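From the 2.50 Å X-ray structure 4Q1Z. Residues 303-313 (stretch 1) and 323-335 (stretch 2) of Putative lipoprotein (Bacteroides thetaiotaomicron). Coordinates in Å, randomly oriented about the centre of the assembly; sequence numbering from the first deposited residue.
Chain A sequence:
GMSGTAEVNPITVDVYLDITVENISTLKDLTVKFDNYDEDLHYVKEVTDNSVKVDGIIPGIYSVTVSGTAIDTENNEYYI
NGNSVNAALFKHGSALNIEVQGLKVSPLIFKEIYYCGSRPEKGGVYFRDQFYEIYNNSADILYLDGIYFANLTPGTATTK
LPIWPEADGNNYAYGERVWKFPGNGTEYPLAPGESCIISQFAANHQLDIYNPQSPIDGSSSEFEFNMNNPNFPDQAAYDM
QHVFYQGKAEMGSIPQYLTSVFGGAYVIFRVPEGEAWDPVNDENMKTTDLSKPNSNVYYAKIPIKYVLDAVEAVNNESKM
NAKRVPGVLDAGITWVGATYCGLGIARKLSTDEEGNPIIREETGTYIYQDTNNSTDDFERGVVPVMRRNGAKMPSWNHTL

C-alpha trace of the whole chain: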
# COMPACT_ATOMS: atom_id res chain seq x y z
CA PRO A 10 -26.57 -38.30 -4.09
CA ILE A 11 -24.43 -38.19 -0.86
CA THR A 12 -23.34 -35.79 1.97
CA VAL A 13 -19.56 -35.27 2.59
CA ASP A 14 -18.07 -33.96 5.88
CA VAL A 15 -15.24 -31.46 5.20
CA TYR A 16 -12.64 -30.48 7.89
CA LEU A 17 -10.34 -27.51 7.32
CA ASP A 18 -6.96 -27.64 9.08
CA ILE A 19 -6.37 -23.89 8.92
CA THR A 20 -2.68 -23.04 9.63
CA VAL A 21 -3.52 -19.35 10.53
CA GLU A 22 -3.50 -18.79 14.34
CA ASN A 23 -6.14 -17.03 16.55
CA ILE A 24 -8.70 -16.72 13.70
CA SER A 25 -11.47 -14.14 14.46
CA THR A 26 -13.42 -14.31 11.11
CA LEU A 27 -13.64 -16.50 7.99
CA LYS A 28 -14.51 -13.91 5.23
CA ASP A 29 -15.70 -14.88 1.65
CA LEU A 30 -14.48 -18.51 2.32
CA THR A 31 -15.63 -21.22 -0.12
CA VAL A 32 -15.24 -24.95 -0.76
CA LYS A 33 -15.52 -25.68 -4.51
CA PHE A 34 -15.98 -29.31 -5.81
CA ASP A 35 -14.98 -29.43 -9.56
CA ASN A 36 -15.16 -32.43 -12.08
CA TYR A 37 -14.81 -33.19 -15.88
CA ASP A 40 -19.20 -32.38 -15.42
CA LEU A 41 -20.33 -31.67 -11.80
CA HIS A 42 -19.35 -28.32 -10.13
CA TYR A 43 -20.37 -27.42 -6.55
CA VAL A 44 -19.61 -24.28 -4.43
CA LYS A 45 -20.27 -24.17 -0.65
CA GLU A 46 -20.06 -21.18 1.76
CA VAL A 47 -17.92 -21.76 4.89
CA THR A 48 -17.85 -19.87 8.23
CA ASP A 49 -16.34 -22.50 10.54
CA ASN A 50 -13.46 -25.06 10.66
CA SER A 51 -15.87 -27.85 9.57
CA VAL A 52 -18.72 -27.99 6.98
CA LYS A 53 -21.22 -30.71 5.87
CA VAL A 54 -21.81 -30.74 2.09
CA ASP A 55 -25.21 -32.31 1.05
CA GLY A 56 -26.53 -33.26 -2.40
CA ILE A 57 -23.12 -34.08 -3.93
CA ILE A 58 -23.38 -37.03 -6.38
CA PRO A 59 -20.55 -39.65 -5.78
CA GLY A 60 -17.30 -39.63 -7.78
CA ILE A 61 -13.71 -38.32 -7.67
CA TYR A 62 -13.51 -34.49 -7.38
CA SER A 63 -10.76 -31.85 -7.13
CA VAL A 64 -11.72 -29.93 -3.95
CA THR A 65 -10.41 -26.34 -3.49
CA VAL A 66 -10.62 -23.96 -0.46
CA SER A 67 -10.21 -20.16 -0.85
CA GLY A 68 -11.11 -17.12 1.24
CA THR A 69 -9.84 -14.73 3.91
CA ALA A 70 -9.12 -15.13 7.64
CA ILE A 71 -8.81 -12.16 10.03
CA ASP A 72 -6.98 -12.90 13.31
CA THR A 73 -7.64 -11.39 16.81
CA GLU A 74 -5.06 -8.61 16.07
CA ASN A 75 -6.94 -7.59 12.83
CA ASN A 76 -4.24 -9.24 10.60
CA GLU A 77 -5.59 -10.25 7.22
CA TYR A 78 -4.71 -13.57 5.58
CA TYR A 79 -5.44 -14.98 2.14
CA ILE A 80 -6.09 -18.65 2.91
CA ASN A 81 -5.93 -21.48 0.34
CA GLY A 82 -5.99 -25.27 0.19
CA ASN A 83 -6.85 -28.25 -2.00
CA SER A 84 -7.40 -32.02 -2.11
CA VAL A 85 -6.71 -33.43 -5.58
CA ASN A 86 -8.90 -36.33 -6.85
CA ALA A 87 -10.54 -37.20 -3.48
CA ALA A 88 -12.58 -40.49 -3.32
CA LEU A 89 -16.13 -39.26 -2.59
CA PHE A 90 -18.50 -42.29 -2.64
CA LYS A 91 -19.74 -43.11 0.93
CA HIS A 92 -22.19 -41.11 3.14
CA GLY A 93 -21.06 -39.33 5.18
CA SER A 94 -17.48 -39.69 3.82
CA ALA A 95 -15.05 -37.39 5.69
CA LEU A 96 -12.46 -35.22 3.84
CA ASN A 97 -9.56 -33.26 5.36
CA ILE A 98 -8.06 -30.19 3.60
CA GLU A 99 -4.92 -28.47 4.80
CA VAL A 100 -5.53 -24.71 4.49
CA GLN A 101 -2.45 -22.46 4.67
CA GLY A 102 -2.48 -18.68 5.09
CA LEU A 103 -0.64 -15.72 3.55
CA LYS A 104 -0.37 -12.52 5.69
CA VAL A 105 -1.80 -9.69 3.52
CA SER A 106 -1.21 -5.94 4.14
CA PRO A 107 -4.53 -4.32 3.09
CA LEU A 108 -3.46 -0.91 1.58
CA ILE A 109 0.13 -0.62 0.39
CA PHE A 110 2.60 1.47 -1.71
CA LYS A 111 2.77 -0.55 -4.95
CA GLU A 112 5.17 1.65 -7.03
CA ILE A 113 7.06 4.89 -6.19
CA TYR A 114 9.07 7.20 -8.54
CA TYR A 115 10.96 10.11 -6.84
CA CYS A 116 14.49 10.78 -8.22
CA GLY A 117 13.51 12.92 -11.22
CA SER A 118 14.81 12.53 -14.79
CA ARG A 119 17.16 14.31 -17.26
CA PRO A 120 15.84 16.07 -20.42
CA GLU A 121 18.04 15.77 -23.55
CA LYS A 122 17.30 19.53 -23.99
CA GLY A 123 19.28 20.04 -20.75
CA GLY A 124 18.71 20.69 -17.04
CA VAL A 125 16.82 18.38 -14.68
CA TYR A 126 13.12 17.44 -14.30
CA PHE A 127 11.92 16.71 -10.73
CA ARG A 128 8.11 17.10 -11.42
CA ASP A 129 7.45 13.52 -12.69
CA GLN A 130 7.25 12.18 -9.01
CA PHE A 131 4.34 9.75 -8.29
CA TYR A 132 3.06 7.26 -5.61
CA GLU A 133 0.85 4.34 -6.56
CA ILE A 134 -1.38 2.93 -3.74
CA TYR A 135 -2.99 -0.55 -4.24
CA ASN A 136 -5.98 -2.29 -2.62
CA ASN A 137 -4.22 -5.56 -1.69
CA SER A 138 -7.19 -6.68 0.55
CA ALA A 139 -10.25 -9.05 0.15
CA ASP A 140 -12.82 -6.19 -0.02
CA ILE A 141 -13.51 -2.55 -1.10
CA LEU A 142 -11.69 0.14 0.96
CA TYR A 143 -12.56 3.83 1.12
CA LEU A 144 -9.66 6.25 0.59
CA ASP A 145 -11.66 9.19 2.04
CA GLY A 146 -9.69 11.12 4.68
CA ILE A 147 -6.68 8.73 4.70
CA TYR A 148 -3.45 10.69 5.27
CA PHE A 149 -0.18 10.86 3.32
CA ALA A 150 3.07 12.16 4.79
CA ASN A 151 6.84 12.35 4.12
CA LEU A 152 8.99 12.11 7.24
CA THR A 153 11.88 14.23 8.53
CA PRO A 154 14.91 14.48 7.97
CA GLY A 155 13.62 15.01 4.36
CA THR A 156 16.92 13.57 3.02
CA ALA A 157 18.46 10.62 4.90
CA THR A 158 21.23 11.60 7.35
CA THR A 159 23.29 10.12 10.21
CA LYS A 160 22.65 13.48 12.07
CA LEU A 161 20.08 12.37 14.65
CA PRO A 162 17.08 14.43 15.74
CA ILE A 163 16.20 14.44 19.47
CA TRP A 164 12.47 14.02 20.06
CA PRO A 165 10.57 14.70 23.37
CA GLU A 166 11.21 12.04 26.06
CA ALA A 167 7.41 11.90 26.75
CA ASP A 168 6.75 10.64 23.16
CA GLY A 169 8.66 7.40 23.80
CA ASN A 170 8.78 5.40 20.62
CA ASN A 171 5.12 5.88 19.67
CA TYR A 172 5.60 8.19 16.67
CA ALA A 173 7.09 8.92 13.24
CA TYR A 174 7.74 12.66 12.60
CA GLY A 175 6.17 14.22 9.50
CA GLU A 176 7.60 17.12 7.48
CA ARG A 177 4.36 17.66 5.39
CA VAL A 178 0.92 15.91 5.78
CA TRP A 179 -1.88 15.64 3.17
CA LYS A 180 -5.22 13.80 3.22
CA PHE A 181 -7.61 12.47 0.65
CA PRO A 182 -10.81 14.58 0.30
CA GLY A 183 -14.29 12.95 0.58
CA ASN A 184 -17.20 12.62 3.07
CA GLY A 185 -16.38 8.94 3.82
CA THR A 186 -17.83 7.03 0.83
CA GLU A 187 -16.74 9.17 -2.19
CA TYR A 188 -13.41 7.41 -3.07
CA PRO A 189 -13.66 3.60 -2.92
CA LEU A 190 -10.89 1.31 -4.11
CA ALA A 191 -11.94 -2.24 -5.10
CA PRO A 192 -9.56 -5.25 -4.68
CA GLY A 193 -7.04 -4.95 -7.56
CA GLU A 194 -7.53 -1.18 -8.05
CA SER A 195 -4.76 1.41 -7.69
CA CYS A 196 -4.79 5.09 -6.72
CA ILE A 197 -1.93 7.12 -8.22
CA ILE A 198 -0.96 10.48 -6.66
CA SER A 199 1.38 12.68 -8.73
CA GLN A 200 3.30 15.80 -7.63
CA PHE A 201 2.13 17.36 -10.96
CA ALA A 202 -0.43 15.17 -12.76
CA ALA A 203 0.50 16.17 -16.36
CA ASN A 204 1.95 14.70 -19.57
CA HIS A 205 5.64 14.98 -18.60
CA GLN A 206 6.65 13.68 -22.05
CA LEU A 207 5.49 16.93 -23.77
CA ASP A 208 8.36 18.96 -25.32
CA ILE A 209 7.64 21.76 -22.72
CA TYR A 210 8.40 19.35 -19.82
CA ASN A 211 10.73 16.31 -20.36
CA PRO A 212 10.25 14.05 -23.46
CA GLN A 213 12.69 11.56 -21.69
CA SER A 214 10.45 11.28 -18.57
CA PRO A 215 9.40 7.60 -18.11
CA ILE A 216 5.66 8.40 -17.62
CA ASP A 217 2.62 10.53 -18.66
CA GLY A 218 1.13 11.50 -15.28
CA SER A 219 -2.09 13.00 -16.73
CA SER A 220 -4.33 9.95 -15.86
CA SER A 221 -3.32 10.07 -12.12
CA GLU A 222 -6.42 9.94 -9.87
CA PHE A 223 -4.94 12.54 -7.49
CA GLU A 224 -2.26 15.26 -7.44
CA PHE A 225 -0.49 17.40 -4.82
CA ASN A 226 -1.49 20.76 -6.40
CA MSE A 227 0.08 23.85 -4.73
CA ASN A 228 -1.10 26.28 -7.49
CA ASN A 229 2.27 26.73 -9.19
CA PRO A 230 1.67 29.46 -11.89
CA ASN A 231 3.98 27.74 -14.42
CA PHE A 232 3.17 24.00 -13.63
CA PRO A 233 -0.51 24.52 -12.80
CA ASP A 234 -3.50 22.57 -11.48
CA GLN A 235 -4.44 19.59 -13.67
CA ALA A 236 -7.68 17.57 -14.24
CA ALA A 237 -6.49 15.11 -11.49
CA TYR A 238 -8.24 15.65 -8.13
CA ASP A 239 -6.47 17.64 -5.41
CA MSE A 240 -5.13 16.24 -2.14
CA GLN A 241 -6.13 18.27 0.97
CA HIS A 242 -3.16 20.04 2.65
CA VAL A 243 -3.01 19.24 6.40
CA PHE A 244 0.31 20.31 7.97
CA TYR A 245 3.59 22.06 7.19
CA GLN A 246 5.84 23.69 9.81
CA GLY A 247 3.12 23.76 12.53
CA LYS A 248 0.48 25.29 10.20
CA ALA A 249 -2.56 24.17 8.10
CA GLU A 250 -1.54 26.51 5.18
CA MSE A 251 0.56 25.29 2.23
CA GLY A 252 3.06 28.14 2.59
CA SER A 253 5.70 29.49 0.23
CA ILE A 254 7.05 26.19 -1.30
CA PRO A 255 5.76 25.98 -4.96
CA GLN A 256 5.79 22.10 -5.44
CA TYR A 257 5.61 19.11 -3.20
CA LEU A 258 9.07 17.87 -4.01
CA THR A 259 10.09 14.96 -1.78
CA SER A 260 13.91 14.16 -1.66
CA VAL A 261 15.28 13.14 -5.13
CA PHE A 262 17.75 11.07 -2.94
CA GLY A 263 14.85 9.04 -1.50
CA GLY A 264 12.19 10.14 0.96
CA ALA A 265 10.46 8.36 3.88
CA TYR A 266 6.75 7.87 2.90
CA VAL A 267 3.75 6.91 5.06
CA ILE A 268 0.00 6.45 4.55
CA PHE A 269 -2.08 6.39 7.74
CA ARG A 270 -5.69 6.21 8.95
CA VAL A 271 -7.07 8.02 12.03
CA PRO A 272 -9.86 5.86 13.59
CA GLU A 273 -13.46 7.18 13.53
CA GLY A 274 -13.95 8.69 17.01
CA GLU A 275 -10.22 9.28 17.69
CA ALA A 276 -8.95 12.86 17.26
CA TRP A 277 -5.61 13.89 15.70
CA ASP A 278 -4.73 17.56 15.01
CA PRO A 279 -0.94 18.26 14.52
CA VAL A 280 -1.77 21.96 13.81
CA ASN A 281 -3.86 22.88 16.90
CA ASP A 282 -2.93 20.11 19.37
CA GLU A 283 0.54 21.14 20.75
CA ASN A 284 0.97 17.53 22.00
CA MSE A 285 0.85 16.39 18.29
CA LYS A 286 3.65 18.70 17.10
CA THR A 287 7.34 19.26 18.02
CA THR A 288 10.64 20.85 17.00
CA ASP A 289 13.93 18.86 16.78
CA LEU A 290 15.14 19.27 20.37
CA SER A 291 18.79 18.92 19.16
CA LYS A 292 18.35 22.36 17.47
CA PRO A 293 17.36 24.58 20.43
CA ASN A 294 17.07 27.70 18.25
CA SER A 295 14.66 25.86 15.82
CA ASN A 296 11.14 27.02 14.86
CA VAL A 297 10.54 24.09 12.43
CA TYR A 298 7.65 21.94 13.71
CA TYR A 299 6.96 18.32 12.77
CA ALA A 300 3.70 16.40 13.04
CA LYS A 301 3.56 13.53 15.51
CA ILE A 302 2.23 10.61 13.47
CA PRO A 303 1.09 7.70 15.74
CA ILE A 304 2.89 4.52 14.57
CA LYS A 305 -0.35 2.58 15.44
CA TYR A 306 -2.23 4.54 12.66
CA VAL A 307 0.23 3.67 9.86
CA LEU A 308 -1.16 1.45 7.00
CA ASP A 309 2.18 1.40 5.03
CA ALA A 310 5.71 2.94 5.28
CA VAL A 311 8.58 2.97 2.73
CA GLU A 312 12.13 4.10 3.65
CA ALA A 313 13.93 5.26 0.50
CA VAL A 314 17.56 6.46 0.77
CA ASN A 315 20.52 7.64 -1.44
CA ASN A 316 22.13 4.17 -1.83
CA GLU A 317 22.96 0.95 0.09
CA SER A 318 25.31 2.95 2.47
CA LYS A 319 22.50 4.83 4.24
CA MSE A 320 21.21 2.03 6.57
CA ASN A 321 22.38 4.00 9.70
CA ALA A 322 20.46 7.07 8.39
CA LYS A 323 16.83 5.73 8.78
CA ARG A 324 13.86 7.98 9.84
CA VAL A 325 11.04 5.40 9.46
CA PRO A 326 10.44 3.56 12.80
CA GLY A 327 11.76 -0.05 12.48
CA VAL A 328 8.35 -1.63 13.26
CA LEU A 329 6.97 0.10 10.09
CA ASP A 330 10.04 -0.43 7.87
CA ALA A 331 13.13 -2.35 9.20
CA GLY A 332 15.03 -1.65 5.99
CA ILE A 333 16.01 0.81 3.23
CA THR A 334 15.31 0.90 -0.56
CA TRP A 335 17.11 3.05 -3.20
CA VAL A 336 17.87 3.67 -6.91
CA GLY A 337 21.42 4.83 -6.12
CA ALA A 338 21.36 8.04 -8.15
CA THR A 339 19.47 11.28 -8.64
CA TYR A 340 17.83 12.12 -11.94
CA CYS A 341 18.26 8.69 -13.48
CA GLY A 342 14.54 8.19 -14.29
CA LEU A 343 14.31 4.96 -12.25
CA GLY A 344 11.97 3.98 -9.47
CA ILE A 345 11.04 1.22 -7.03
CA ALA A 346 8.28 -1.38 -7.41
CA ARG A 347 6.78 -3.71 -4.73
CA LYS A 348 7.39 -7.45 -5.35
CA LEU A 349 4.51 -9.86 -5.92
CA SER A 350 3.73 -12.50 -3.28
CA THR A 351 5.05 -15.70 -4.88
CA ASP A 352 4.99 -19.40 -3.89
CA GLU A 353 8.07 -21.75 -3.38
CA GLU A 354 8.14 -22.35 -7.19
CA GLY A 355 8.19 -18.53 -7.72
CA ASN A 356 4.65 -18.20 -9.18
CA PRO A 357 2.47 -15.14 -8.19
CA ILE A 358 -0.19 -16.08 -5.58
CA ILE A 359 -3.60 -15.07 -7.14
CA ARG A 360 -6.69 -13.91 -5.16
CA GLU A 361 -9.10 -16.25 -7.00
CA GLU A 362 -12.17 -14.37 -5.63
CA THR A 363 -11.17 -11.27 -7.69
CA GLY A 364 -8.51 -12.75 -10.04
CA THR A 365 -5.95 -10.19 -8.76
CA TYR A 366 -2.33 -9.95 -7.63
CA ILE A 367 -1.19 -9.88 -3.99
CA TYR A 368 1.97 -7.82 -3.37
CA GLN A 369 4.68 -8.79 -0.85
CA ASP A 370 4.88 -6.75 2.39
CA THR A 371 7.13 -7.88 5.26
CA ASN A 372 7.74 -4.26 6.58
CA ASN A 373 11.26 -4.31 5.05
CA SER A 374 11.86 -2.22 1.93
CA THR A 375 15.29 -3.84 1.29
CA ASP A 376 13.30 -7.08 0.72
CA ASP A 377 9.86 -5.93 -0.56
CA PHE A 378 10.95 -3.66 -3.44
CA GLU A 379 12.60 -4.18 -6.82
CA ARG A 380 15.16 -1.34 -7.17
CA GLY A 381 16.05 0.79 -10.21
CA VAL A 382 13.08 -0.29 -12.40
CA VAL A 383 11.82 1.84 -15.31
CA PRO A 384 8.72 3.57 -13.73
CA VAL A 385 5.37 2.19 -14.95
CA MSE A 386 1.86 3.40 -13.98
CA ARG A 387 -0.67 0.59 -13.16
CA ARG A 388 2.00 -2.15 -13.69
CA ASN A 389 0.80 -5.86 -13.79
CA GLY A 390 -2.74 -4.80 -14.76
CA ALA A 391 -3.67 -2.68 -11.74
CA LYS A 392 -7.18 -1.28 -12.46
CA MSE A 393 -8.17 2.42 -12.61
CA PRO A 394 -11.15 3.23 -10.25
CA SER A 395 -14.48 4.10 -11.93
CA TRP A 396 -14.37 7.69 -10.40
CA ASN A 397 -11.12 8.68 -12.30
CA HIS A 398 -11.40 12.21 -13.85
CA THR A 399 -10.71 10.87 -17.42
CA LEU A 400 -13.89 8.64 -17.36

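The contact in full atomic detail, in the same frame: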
# COMPACT_ATOMS: atom_id res chain seq x y z
N PRO A 303 1.10 8.95 14.97
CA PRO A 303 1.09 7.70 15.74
C PRO A 303 1.38 6.49 14.85
O PRO A 303 0.70 6.24 13.84
CB PRO A 303 -0.34 7.66 16.32
CG PRO A 303 -0.74 9.11 16.37
CD PRO A 303 -0.21 9.60 15.05
N ILE A 304 2.43 5.75 15.23
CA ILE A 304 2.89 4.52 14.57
C ILE A 304 1.71 3.50 14.43
O ILE A 304 1.62 2.79 13.42
CB ILE A 304 4.09 3.95 15.39
CG1 ILE A 304 5.41 4.64 14.97
CG2 ILE A 304 4.21 2.43 15.33
CD1 ILE A 304 6.56 4.52 16.03
N LYS A 305 0.80 3.48 15.41
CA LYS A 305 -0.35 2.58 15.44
C LYS A 305 -1.39 2.92 14.33
O LYS A 305 -2.27 2.09 14.06
CB LYS A 305 -1.01 2.59 16.84
CG LYS A 305 -1.58 3.94 17.31
CD LYS A 305 -2.57 3.77 18.47
CE LYS A 305 -2.97 5.08 19.10
NZ LYS A 305 -4.02 4.93 20.15
N TYR A 306 -1.30 4.12 13.71
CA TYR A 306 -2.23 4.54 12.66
C TYR A 306 -1.72 4.20 11.25
O TYR A 306 -2.50 4.24 10.30
CB TYR A 306 -2.43 6.06 12.71
CG TYR A 306 -3.26 6.66 13.84
CD1 TYR A 306 -3.93 5.86 14.75
CD2 TYR A 306 -3.38 8.04 13.98
CE1 TYR A 306 -4.65 6.41 15.81
CE2 TYR A 306 -4.13 8.61 15.01
CZ TYR A 306 -4.78 7.79 15.91
OH TYR A 306 -5.51 8.38 16.90
N VAL A 307 -0.43 3.89 11.13
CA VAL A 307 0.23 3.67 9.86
C VAL A 307 -0.23 2.35 9.17
O VAL A 307 -0.15 1.27 9.73
CB VAL A 307 1.78 3.78 10.00
CG1 VAL A 307 2.47 3.61 8.65
CG2 VAL A 307 2.17 5.13 10.59
N LEU A 308 -0.70 2.50 7.91
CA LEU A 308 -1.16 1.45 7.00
C LEU A 308 0.03 0.89 6.19
O LEU A 308 0.11 -0.33 6.00
CB LEU A 308 -2.25 2.03 6.07
CG LEU A 308 -3.61 2.32 6.70
CD1 LEU A 308 -4.50 3.02 5.73
CD2 LEU A 308 -4.28 1.05 7.16
N ASP A 309 0.95 1.79 5.72
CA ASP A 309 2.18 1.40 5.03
C ASP A 309 3.25 2.49 5.15
O ASP A 309 2.92 3.68 5.14
CB ASP A 309 1.95 1.02 3.54
CG ASP A 309 3.08 0.21 2.84
OD1 ASP A 309 3.83 -0.50 3.54
OD2 ASP A 309 3.15 0.23 1.60
N ALA A 310 4.53 2.08 5.22
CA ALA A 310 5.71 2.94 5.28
C ALA A 310 6.81 2.41 4.38
O ALA A 310 7.03 1.21 4.32
CB ALA A 310 6.20 3.03 6.71
N VAL A 311 7.47 3.31 3.64
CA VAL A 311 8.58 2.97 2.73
C VAL A 311 9.76 3.91 2.99
O VAL A 311 9.65 5.13 2.80
CB VAL A 311 8.18 2.99 1.22
CG1 VAL A 311 9.35 2.57 0.32
CG2 VAL A 311 6.97 2.10 0.97
N GLU A 312 10.90 3.34 3.39
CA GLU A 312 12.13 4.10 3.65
C GLU A 312 13.02 4.10 2.42
O GLU A 312 13.77 3.15 2.22
CB GLU A 312 12.90 3.52 4.86
CG GLU A 312 14.18 4.27 5.22
CD GLU A 312 14.08 5.11 6.47
OE1 GLU A 312 13.76 4.53 7.53
OE2 GLU A 312 14.36 6.33 6.40
N ALA A 313 12.98 5.18 1.62
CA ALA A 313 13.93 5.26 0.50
C ALA A 313 15.08 6.16 0.93
O ALA A 313 14.91 7.06 1.78
CB ALA A 313 13.27 5.75 -0.78
N LYS A 323 18.28 5.97 8.85
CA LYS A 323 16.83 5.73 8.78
C LYS A 323 16.01 6.73 9.62
O LYS A 323 16.44 7.14 10.69
CB LYS A 323 16.51 4.30 9.26
CG LYS A 323 16.78 3.26 8.19
CD LYS A 323 16.50 1.80 8.61
CE LYS A 323 15.11 1.46 9.17
NZ LYS A 323 13.96 1.86 8.31
N ARG A 324 14.80 7.11 9.12
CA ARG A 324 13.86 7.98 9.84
C ARG A 324 12.47 7.32 9.94
O ARG A 324 11.59 7.85 10.61
CB ARG A 324 13.77 9.42 9.25
CG ARG A 324 13.47 9.57 7.75
CD ARG A 324 14.76 9.67 6.99
NE ARG A 324 14.59 10.23 5.66
CZ ARG A 324 14.64 9.55 4.52
NH1 ARG A 324 14.80 8.23 4.53
NH2 ARG A 324 14.53 10.17 3.36
N VAL A 325 12.28 6.14 9.31
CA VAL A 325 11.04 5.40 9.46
C VAL A 325 11.25 4.48 10.69
O VAL A 325 12.25 3.74 10.75
CB VAL A 325 10.58 4.58 8.19
CG1 VAL A 325 9.30 3.80 8.46
CG2 VAL A 325 10.39 5.48 6.97
N PRO A 326 10.32 4.50 11.68
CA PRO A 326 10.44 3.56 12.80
C PRO A 326 10.49 2.10 12.29
O PRO A 326 9.72 1.72 11.39
CB PRO A 326 9.20 3.86 13.63
CG PRO A 326 8.78 5.26 13.22
CD PRO A 326 9.08 5.30 11.78
N GLY A 327 11.45 1.34 12.83
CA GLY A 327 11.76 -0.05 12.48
C GLY A 327 10.58 -1.00 12.41
O GLY A 327 10.57 -1.90 11.57
N VAL A 328 9.57 -0.80 13.27
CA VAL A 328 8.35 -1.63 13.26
C VAL A 328 7.57 -1.43 11.96
O VAL A 328 6.88 -2.36 11.53
CB VAL A 328 7.41 -1.42 14.49
CG1 VAL A 328 8.08 -1.92 15.75
CG2 VAL A 328 6.97 0.03 14.65
N LEU A 329 7.67 -0.22 11.34
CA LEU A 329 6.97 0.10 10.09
C LEU A 329 7.79 -0.30 8.88
O LEU A 329 7.23 -0.82 7.92
CB LEU A 329 6.61 1.59 10.05
CG LEU A 329 5.70 2.09 11.19
CD1 LEU A 329 5.57 3.59 11.17
CD2 LEU A 329 4.35 1.39 11.18
N ASP A 330 9.10 -0.05 8.91
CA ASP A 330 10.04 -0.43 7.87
C ASP A 330 11.41 -0.66 8.52
O ASP A 330 12.02 0.29 8.97
CB ASP A 330 10.10 0.60 6.72
CG ASP A 330 10.84 0.12 5.46
OD1 ASP A 330 11.45 -0.98 5.50
OD2 ASP A 330 10.82 0.86 4.46
N ALA A 331 11.86 -1.93 8.61
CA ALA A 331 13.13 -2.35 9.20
C ALA A 331 14.30 -2.13 8.24
O ALA A 331 15.46 -2.22 8.64
CB ALA A 331 13.06 -3.82 9.58
N GLY A 332 14.01 -1.83 7.00
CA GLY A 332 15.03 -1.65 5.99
C GLY A 332 15.06 -0.30 5.31
O GLY A 332 14.57 0.71 5.83
N ILE A 333 15.75 -0.30 4.14
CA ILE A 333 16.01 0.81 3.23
C ILE A 333 15.94 0.32 1.79
O ILE A 333 16.42 -0.79 1.49
CB ILE A 333 17.40 1.47 3.50
CG1 ILE A 333 18.58 0.45 3.47
CG2 ILE A 333 17.39 2.30 4.77
CD1 ILE A 333 19.92 0.97 2.79
N THR A 334 15.40 1.15 0.90
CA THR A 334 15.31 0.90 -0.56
C THR A 334 15.97 2.10 -1.23
O THR A 334 16.21 3.10 -0.56
CB THR A 334 13.89 0.59 -1.04
OG1 THR A 334 13.96 0.07 -2.37
CG2 THR A 334 12.95 1.78 -0.97
N TRP A 335 16.36 1.99 -2.50
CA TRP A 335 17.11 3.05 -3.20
C TRP A 335 17.14 2.79 -4.70
O TRP A 335 16.73 1.73 -5.15
CB TRP A 335 18.58 3.14 -2.66
CG TRP A 335 19.41 1.91 -2.94
CD1 TRP A 335 20.15 1.66 -4.06
CD2 TRP A 335 19.47 0.72 -2.13
NE1 TRP A 335 20.68 0.39 -4.00
CE2 TRP A 335 20.29 -0.21 -2.83
CE3 TRP A 335 18.93 0.35 -0.89
CZ2 TRP A 335 20.60 -1.48 -2.30
CZ3 TRP A 335 19.20 -0.92 -0.39
CH2 TRP A 335 20.05 -1.81 -1.07
O HOH W 1 4.50 -0.49 7.07

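Contact between residues 303-313 and 323-335 of the putative lipoprotein, centred on Glu312, Leu329 and Ile304, which together bury the most surface. Glu312 has the largest share, 171 Å² of the residue being covered by the second stretch. Its side chain leaves the strand toward that stretch with chi1 in the t well, and its buried carboxylate meets two cations and two backbone amides. OE1 of Glu312 forms a salt bridge with Lys323 NZ (2.8 Å) and accepts a hydrogen bond from Val325 N (2.8 Å); OE2 of Glu312 forms a salt bridge with Arg324 NH1 (2.7 Å) and accepts from Arg324 N (2.9 Å). Arg324 NH1 also donates to Ala313 O (3.0 Å), so the guanidinium edge grips both side chain and backbone. Lys323 NZ reaches back to its own stretch, donating to Asp330 O (2.6 Å) and Gly332 O (2.8 Å), which ties the loop around the carboxylate.

The backbone of Glu312 is engaged as well. Its N donates to Asp330 OD2 (2.7 Å), while its O accepts from Thr334 N (2.9 Å) and receives a CA-H...O contact from Ile333 CA (3.4 Å). One residue on, Ala313 and Thr334 form a single beta bridge, with Ala313 CA 3.3 Å from Thr334 O.

At the other end the contact is apolar. Leu329, pointing toward the first stretch, packs its CD2 against Val307 CB (3.7 Å), its CD1 against Ile304 CG1 (3.9 Å) and its CB against Ala310 CB (3.7 Å). The small Ala310 side chain also meets Val325, CB to CG1 at 3.6 Å. Ile304, on the 3-10 segment, extends the patch: its CD1 lies 3.6 Å from Pro326 CB and its CG2 3.7 Å from Val328 CG2. A water near this patch lies 2.9 Å from Leu329 O and accepts a weak hydrogen bond from Ala310 N (3.2 Å).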